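Local coordinates for protein AopB (Aeromonas hydrophila, PDB 3WXX) that probably helps form the translocon pore of the type III secretion system in the host membrane and is held before secretion by the chaperone AcrH, at residues Gly146-Val151 against Val197-Ser202. Numbering follows the deposited sequence.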
# COMPACT_ATOMS: atom_id res chain seq x y z
N GLY B 146 5.15 3.08 -4.40
CA GLY B 146 4.24 1.92 -4.41
C GLY B 146 3.07 2.15 -3.51
O GLY B 146 1.92 1.90 -3.86
N ALA B 147 3.35 2.67 -2.34
CA ALA B 147 2.26 2.94 -1.42
C ALA B 147 1.36 4.05 -1.96
O ALA B 147 0.15 3.99 -1.80
CB ALA B 147 2.81 3.32 -0.05
N MSE B 148 1.96 5.05 -2.59
CA MSE B 148 1.22 6.10 -3.25
C MSE B 148 0.26 5.54 -4.26
O MSE B 148 -0.92 5.84 -4.21
CB MSE B 148 2.12 7.06 -4.02
CG MSE B 148 3.05 7.88 -3.12
SE MSE B 148 2.06 9.38 -2.40
CE MSE B 148 3.72 10.33 -2.06
N MSE B 149 0.71 4.69 -5.15
CA MSE B 149 -0.22 4.10 -6.06
C MSE B 149 -1.40 3.40 -5.40
O MSE B 149 -2.55 3.48 -5.88
CB MSE B 149 0.50 3.07 -6.85
CG MSE B 149 1.45 3.77 -7.78
SE MSE B 149 2.53 2.38 -8.60
CE MSE B 149 1.04 1.19 -9.10
N ILE B 150 -1.11 2.66 -4.32
CA ILE B 150 -2.13 1.85 -3.68
C ILE B 150 -3.08 2.69 -2.87
O ILE B 150 -4.28 2.47 -2.90
CB ILE B 150 -1.49 0.78 -2.82
CG1 ILE B 150 -0.93 -0.32 -3.74
CG2 ILE B 150 -2.49 0.22 -1.83
CD1 ILE B 150 -0.15 -1.37 -3.00
N VAL B 151 -2.55 3.69 -2.17
CA VAL B 151 -3.42 4.65 -1.50
C VAL B 151 -4.45 5.30 -2.44
O VAL B 151 -5.59 5.50 -2.01
CB VAL B 151 -2.63 5.71 -0.73
CG1 VAL B 151 -3.48 6.93 -0.45
CG2 VAL B 151 -2.18 5.14 0.58
N VAL B 197 6.58 16.43 -5.87
CA VAL B 197 6.10 17.49 -4.96
C VAL B 197 6.58 17.29 -3.52
O VAL B 197 7.19 18.18 -2.95
CB VAL B 197 4.56 17.57 -4.96
CG1 VAL B 197 4.05 18.37 -3.77
CG2 VAL B 197 4.06 18.16 -6.28
N THR B 198 6.26 16.13 -2.94
CA THR B 198 6.49 15.89 -1.51
C THR B 198 7.97 15.77 -1.14
O THR B 198 8.36 16.15 -0.06
CB THR B 198 5.81 14.57 -1.04
OG1 THR B 198 4.47 14.43 -1.55
CG2 THR B 198 5.80 14.50 0.47
N PHE B 199 8.77 15.15 -2.01
CA PHE B 199 10.17 14.86 -1.70
C PHE B 199 10.98 15.43 -2.85
O PHE B 199 10.42 16.18 -3.67
CB PHE B 199 10.39 13.35 -1.56
CG PHE B 199 9.42 12.67 -0.64
CD1 PHE B 199 9.67 12.59 0.72
CD2 PHE B 199 8.25 12.08 -1.13
CE1 PHE B 199 8.76 11.98 1.58
CE2 PHE B 199 7.35 11.46 -0.27
CZ PHE B 199 7.59 11.42 1.08
N GLY B 200 12.26 15.11 -2.95
CA GLY B 200 13.03 15.50 -4.16
C GLY B 200 12.32 15.35 -5.51
O GLY B 200 11.24 14.75 -5.61
N ALA B 201 12.86 15.95 -6.56
CA ALA B 201 12.46 15.57 -7.92
C ALA B 201 13.43 14.54 -8.45
O ALA B 201 13.13 13.84 -9.42
CB ALA B 201 12.37 16.76 -8.85
N SER B 202 14.58 14.43 -7.82
CA SER B 202 15.43 13.29 -8.08
C SER B 202 14.75 12.04 -7.49
O SER B 202 14.88 10.95 -8.04
CB SER B 202 16.88 13.49 -7.58
OG SER B 202 16.94 14.08 -6.30
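M148, present as selenomethionine, reaches from its helix to T198 and F199 at the point where the opposing helix ends. The apolar part of the contact is made by its terminal methyl. CE lies 4.2 Å from CE2 of F199, arriving at the edge of the ring and near its plane, so this is a loose approach to the rim. A long unbranched side chain suits the place, because the backbones stay far apart, with 11.3 Å between the CA atoms of M148 and T198. The bend of M148 at chi2 (-81°) sets the direction in which CE approaches the two residues.

The same methyl comes 4.2 Å from OG1 of T198, with no hydrogen bond between the segments. That hydroxyl stands beside the backbone N (chi1 -45°), and it is hydrogen-bonded to the carbonyl O of S194, one turn back in its own helix. Threonine thus satisfies its polar group locally while its methyl serves the apolar side: CG2 lies over one face of the F199 ring, 3.5 Å above the plane and offset toward the rim. F199 is the first residue after helix 179-198 to leave helical geometry, and its CB points toward 146-151.

The two segments fall within predicted membrane-spanning regions. A147, I150, V151 and T198 pack against the AcrH chain, consistent with a chaperone shielding these hydrophobic helices. The contact joins the end of helix 126-151 to the junction between helices 179-198 and 201-217, and M148 also packs on A191 and I195 of helix 179-198.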